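Local coordinates for type IV pilin structural subunit (Pseudomonas aeruginosa, PDB 3JYZ), which probably serves as the major building block of type IV pili, the thin surface filaments of this bacterium, at residues V7-V11 / Q78-P82; G68-Y74 / N86-P92. All coordinates share one frame. Residue numbers count along the deposited sequence, not the author numbering.

Contact 1 of 2, residues V7-V11 / Q78-P82; sequences VRTRV and QVGLP. With SO4 (sulfate ion), chain B.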
loop_
_atom_site.group_PDB
_atom_site.type_symbol
_atom_site.label_atom_id
_atom_site.label_comp_id
_atom_site.label_asym_id
_atom_site.label_seq_id
_atom_site.Cartn_x
_atom_site.Cartn_y
_atom_site.Cartn_z
ATOM N N VAL A 7 1.728 -1.425 -19.168
ATOM C CA VAL A 7 0.814 -1.111 -18.075
ATOM C C VAL A 7 1.437 -1.461 -16.715
ATOM O O VAL A 7 1.409 -0.648 -15.786
ATOM C CB VAL A 7 -0.539 -1.826 -18.244
ATOM C CG1 VAL A 7 -1.419 -1.590 -17.036
ATOM C CG2 VAL A 7 -1.232 -1.356 -19.519
ATOM N N ARG A 8 2.010 -2.657 -16.600
ATOM C CA ARG A 8 2.662 -3.074 -15.356
ATOM C C ARG A 8 3.775 -2.144 -14.954
ATOM O O ARG A 8 4.014 -1.900 -13.769
ATOM C CB ARG A 8 3.278 -4.463 -15.498
ATOM C CG ARG A 8 2.294 -5.569 -15.349
ATOM C CD ARG A 8 2.968 -6.912 -15.535
ATOM N NE ARG A 8 2.003 -7.851 -16.075
ATOM C CZ ARG A 8 2.302 -9.089 -16.454
ATOM N NH1 ARG A 8 3.553 -9.546 -16.352
ATOM N NH2 ARG A 8 1.346 -9.862 -16.941
ATOM N N THR A 9 4.518 -1.662 -15.948
ATOM C CA THR A 9 5.649 -0.806 -15.679
ATOM C C THR A 9 5.136 0.515 -15.100
ATOM O O THR A 9 5.732 1.063 -14.176
ATOM C CB THR A 9 6.521 -0.624 -16.938
ATOM O OG1 THR A 9 7.700 -1.430 -16.800
ATOM C CG2 THR A 9 6.922 0.819 -17.098
ATOM N N ARG A 10 4.017 0.991 -15.597
ATOM C CA ARG A 10 3.418 2.205 -15.057
ATOM C C ARG A 10 2.832 1.983 -13.661
ATOM O O ARG A 10 2.947 2.846 -12.793
ATOM C CB ARG A 10 2.391 2.782 -16.035
ATOM C CG ARG A 10 3.059 3.274 -17.312
ATOM C CD ARG A 10 2.074 3.589 -18.419
ATOM N NE ARG A 10 2.781 3.912 -19.653
ATOM C CZ ARG A 10 2.186 4.167 -20.815
ATOM N NH1 ARG A 10 0.866 4.145 -20.910
ATOM N NH2 ARG A 10 2.924 4.447 -21.884
ATOM N N VAL A 11 2.235 0.813 -13.438
ATOM C CA VAL A 11 1.758 0.451 -12.104
ATOM C C VAL A 11 2.933 0.367 -11.118
ATOM O O VAL A 11 2.825 0.807 -9.973
ATOM C CB VAL A 11 0.934 -0.863 -12.130
ATOM C CG1 VAL A 11 0.584 -1.298 -10.717
ATOM C CG2 VAL A 11 -0.335 -0.675 -12.954
ATOM N N GLN A 78 -4.319 6.991 -18.174
ATOM C CA GLN A 78 -2.911 7.259 -18.433
ATOM C C GLN A 78 -2.098 5.972 -18.314
ATOM O O GLN A 78 -1.067 5.803 -18.970
ATOM C CB GLN A 78 -2.353 8.321 -17.475
ATOM C CG GLN A 78 -3.105 9.658 -17.468
ATOM C CD GLN A 78 -3.072 10.378 -18.808
ATOM O OE1 GLN A 78 -2.039 10.426 -19.480
ATOM N NE2 GLN A 78 -4.203 10.954 -19.193
ATOM N N VAL A 79 -2.567 5.066 -17.462
ATOM C CA VAL A 79 -1.861 3.821 -17.213
ATOM C C VAL A 79 -2.263 2.748 -18.219
ATOM O O VAL A 79 -1.412 1.989 -18.688
ATOM C CB VAL A 79 -2.136 3.318 -15.781
ATOM C CG1 VAL A 79 -1.454 1.983 -15.541
ATOM C CG2 VAL A 79 -1.661 4.343 -14.771
ATOM N N GLY A 80 -3.551 2.698 -18.550
ATOM C CA GLY A 80 -4.090 1.662 -19.418
ATOM C C GLY A 80 -4.974 0.658 -18.690
ATOM O O GLY A 80 -5.039 -0.512 -19.073
ATOM N N LEU A 81 -5.664 1.110 -17.647
ATOM C CA LEU A 81 -6.457 0.229 -16.799
ATOM C C LEU A 81 -7.953 0.457 -16.962
ATOM O O LEU A 81 -8.375 1.523 -17.411
ATOM C CB LEU A 81 -6.098 0.468 -15.332
ATOM C CG LEU A 81 -4.665 0.167 -14.915
ATOM C CD1 LEU A 81 -4.373 0.843 -13.583
ATOM C CD2 LEU A 81 -4.428 -1.336 -14.832
ATOM N N PRO A 82 -8.770 -0.538 -16.581
ATOM C CA PRO A 82 -10.222 -0.342 -16.536
ATOM C C PRO A 82 -10.574 0.785 -15.565
ATOM O O PRO A 82 -9.846 1.011 -14.590
ATOM C CB PRO A 82 -10.747 -1.681 -16.007
ATOM C CG PRO A 82 -9.685 -2.669 -16.357
ATOM C CD PRO A 82 -8.384 -1.923 -16.255
HETATM S S SO4 B . 6.460 -9.367 -13.721
HETATM O O1 SO4 B . 6.478 -8.799 -15.224
HETATM O O2 SO4 B . 7.762 -9.152 -13.246
HETATM O O3 SO4 B . 5.435 -8.663 -13.084
HETATM O O4 SO4 B . 6.191 -10.784 -13.907
#
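Gly80 turns the chain out of the short helix 76-79 with a positive phi of 109°, exactly where helix 4-28 comes up against it. A CB here would jam against the carbonyl oxygen of Val79 and sit 2.9 Å from CG2 of Val7, so the missing side chain serves both the turn and the close approach. Val7 uses that room: its CG2 lies 3.5 Å from the O of Val79 and 3.9 Å from the O of Gly80. The Val79 oxygen pays for this, since it is buried by the contact with no polar partner in the model. Follow helix 4-28, the C-terminal half of the long N-terminal helix of type IV pilins, the half that packs on the antiparallel sheet, and you find Val7 and Val11 one turn apart, joined by the helical bond from Val11 N to Val7 O (2.9 Å). Val79 CG1 touches both, 3.9 Å from Val7 CG1 and 3.9 Å from Val11 CG2. Two residues on, Leu81 brings CD2 within 3.7 Å of Val7 CG1. On the more open flank, Arg10 lays its CB 4.0 Å from Val79 CG1 and extends along the helix end, placing NH1 3.2 Å from Gln78 O. Arg8 points away instead; its NH1 hydrogen-bonds O1 of a sulfate ion (3.2 Å), probably from the crystallisation liquor, which Arg150 also holds.

Contact 2 of 2, residues G68-Y74 / N86-P92; sequences GVITITY and NTLILSP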
loop_
_atom_site.group_PDB
_atom_site.type_symbol
_atom_site.label_atom_id
_atom_site.label_comp_id
_atom_site.label_asym_id
_atom_site.label_seq_id
_atom_site.Cartn_x
_atom_site.Cartn_y
_atom_site.Cartn_z
ATOM N N GLY A 68 -2.863 2.219 8.932
ATOM C CA GLY A 68 -1.590 2.204 8.226
ATOM C C GLY A 68 -1.682 1.582 6.838
ATOM O O GLY A 68 -0.699 1.577 6.086
ATOM N N VAL A 69 -2.858 1.068 6.483
ATOM C CA VAL A 69 -3.057 0.472 5.159
ATOM C C VAL A 69 -3.075 1.543 4.070
ATOM O O VAL A 69 -3.791 2.536 4.187
ATOM C CB VAL A 69 -4.345 -0.360 5.099
ATOM C CG1 VAL A 69 -4.622 -0.822 3.656
ATOM C CG2 VAL A 69 -4.241 -1.561 6.035
ATOM N N ILE A 70 -2.286 1.344 3.015
ATOM C CA ILE A 70 -2.161 2.329 1.947
ATOM C C ILE A 70 -2.930 1.901 0.700
ATOM O O ILE A 70 -2.791 0.775 0.233
ATOM C CB ILE A 70 -0.680 2.524 1.550
ATOM C CG1 ILE A 70 0.115 3.129 2.712
ATOM C CG2 ILE A 70 -0.556 3.404 0.298
ATOM C CD1 ILE A 70 1.628 3.118 2.520
ATOM N N THR A 71 -3.737 2.804 0.156
ATOM C CA THR A 71 -4.390 2.563 -1.127
ATOM C C THR A 71 -3.751 3.448 -2.180
ATOM O O THR A 71 -3.689 4.675 -2.019
ATOM C CB THR A 71 -5.893 2.879 -1.065
ATOM O OG1 THR A 71 -6.498 2.057 -0.064
ATOM C CG2 THR A 71 -6.560 2.619 -2.413
ATOM N N ILE A 72 -3.256 2.826 -3.244
ATOM C CA ILE A 72 -2.764 3.569 -4.393
ATOM C C ILE A 72 -3.845 3.527 -5.461
ATOM O O ILE A 72 -4.291 2.443 -5.867
ATOM C CB ILE A 72 -1.511 2.938 -4.974
ATOM C CG1 ILE A 72 -0.432 2.801 -3.902
ATOM C CG2 ILE A 72 -1.011 3.762 -6.161
ATOM C CD1 ILE A 72 0.760 1.980 -4.384
ATOM N N THR A 73 -4.274 4.709 -5.899
ATOM C CA THR A 73 -5.264 4.836 -6.957
ATOM C C THR A 73 -4.576 5.369 -8.203
ATOM O O THR A 73 -3.917 6.405 -8.163
ATOM C CB THR A 73 -6.397 5.787 -6.525
ATOM O OG1 THR A 73 -7.045 5.258 -5.361
ATOM C CG2 THR A 73 -7.420 5.965 -7.660
ATOM N N TYR A 74 -4.719 4.652 -9.313
ATOM C CA TYR A 74 -4.061 5.025 -10.560
ATOM C C TYR A 74 -4.971 5.824 -11.479
ATOM O O TYR A 74 -6.184 5.681 -11.417
ATOM C CB TYR A 74 -3.602 3.758 -11.282
ATOM C CG TYR A 74 -2.474 3.098 -10.546
ATOM C CD1 TYR A 74 -1.166 3.441 -10.814
ATOM C CD2 TYR A 74 -2.723 2.170 -9.543
ATOM C CE1 TYR A 74 -0.119 2.861 -10.132
ATOM C CE2 TYR A 74 -1.677 1.580 -8.846
ATOM C CZ TYR A 74 -0.379 1.929 -9.155
ATOM O OH TYR A 74 0.693 1.370 -8.487
ATOM N N ASN A 86 -8.374 0.026 -10.779
ATOM C CA ASN A 86 -7.250 0.948 -10.708
ATOM C C ASN A 86 -6.595 1.126 -9.346
ATOM O O ASN A 86 -5.863 2.099 -9.135
ATOM C CB ASN A 86 -7.626 2.304 -11.324
ATOM C CG ASN A 86 -8.698 3.020 -10.537
ATOM O OD1 ASN A 86 -9.497 2.390 -9.849
ATOM N ND2 ASN A 86 -8.715 4.352 -10.622
ATOM N N THR A 87 -6.833 0.197 -8.427
ATOM C CA THR A 87 -6.222 0.341 -7.102
ATOM C C THR A 87 -5.362 -0.839 -6.693
ATOM O O THR A 87 -5.629 -1.994 -7.059
ATOM C CB THR A 87 -7.259 0.585 -5.978
ATOM O OG1 THR A 87 -8.031 -0.603 -5.764
ATOM C CG2 THR A 87 -8.182 1.740 -6.338
ATOM N N LEU A 88 -4.322 -0.512 -5.933
ATOM C CA LEU A 88 -3.536 -1.488 -5.204
ATOM C C LEU A 88 -3.618 -1.163 -3.715
ATOM O O LEU A 88 -3.747 0.004 -3.331
ATOM C CB LEU A 88 -2.071 -1.440 -5.642
ATOM C CG LEU A 88 -1.739 -1.875 -7.062
ATOM C CD1 LEU A 88 -0.229 -1.782 -7.304
ATOM C CD2 LEU A 88 -2.253 -3.298 -7.313
ATOM N N ILE A 89 -3.536 -2.200 -2.886
ATOM C CA ILE A 89 -3.539 -2.045 -1.441
ATOM C C ILE A 89 -2.199 -2.524 -0.880
ATOM O O ILE A 89 -1.729 -3.608 -1.232
ATOM C CB ILE A 89 -4.659 -2.869 -0.787
ATOM C CG1 ILE A 89 -6.012 -2.599 -1.457
ATOM C CG2 ILE A 89 -4.700 -2.599 0.720
ATOM C CD1 ILE A 89 -6.464 -1.176 -1.366
ATOM N N LEU A 90 -1.579 -1.712 -0.030
ATOM C CA LEU A 90 -0.364 -2.104 0.682
ATOM C C LEU A 90 -0.706 -2.210 2.166
ATOM O O LEU A 90 -1.073 -1.219 2.793
ATOM C CB LEU A 90 0.763 -1.087 0.477
ATOM C CG LEU A 90 1.041 -0.639 -0.960
ATOM C CD1 LEU A 90 2.221 0.340 -1.037
ATOM C CD2 LEU A 90 1.289 -1.817 -1.879
ATOM N N SER A 91 -0.574 -3.412 2.722
ATOM C CA SER A 91 -0.991 -3.684 4.097
ATOM C C SER A 91 0.235 -4.004 4.949
ATOM O O SER A 91 0.989 -4.924 4.626
ATOM C CB SER A 91 -1.964 -4.867 4.117
ATOM O OG SER A 91 -3.123 -4.597 3.336
ATOM N N PRO A 92 0.452 -3.240 6.030
ATOM C CA PRO A 92 1.643 -3.429 6.875
ATOM C C PRO A 92 1.443 -4.376 8.064
ATOM O O PRO A 92 0.357 -4.452 8.648
ATOM C CB PRO A 92 1.933 -2.019 7.400
ATOM C CG PRO A 92 0.598 -1.326 7.391
ATOM C CD PRO A 92 -0.301 -2.023 6.383
#
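Tyr74 turns the edge of its ring to Leu88, two residues beyond its backbone partner Asn86: CE2 of Tyr74 is 3.9 Å from CG of Leu88, and the phenol OH lies 3.5 Å from CD1. That hydroxyl also hydrogen-bonds the backbone O of Val11. The two strands run antiparallel at 162°, their axes 4.7 Å apart. Ile70 and Leu90 form a hydrogen-bonded pair, with Ile70 N to Leu90 O and Leu90 N to Ile70 O both 2.8 Å; Ile72 and Leu88 form the next, with Ile72 N to Leu88 O at 2.9 Å and Leu88 N to Ile72 O at 3.0 Å. At the Tyr74 end the ladder changes character: Tyr74 N still reaches Asn86 O (2.8 Å), but it is the side-chain ND2 of Asn86 that returns a bond to Tyr74 O (3.0 Å). Ile70, Ile72, Leu88 and Leu90 make an oily face, stitched diagonally where CD1 of Ile72 meets CD1 of Leu90 at 4.0 Å. The reverse face carries the non-hydrogen-bonded pairs Thr71-Ile89 and Thr73-Thr87. At the far end, Val69 CG1 packs on Ile89 CG2 (3.4 Å). In the pilin fold this is the middle of the sheet: strand 57-62 flanks 70-74, strand 114-120 flanks 87-95, and helix 4-28 lies along the oily face, setting Leu15 on Ile72, Val11 on Leu88 and Ala18 on Leu90.

The centre of contact 2 lies about 4 Å from the centre of the chain, that of contact 1 about 17 Å, and the two contact centres are about 15 Å apart. The inner one is a ladder of hydrogen bonds, nearly all backbone to backbone, burying 659 Å²; the outer one buries 277 Å², with no clear hydrogen bond, and depends on aliphatic packing beside the single arginine Arg10. Helix 76-79 belongs to the connection between strands 70-74 and 87-95, so contact 1 presses that connection onto the same helix 4-28 that lines the sheet in contact 2. They meet directly: Val11 O takes a probable hydrogen bond from Tyr74 OH (2.7 Å), while Leu81 CD1 packs 3.8 Å from Tyr74 CB.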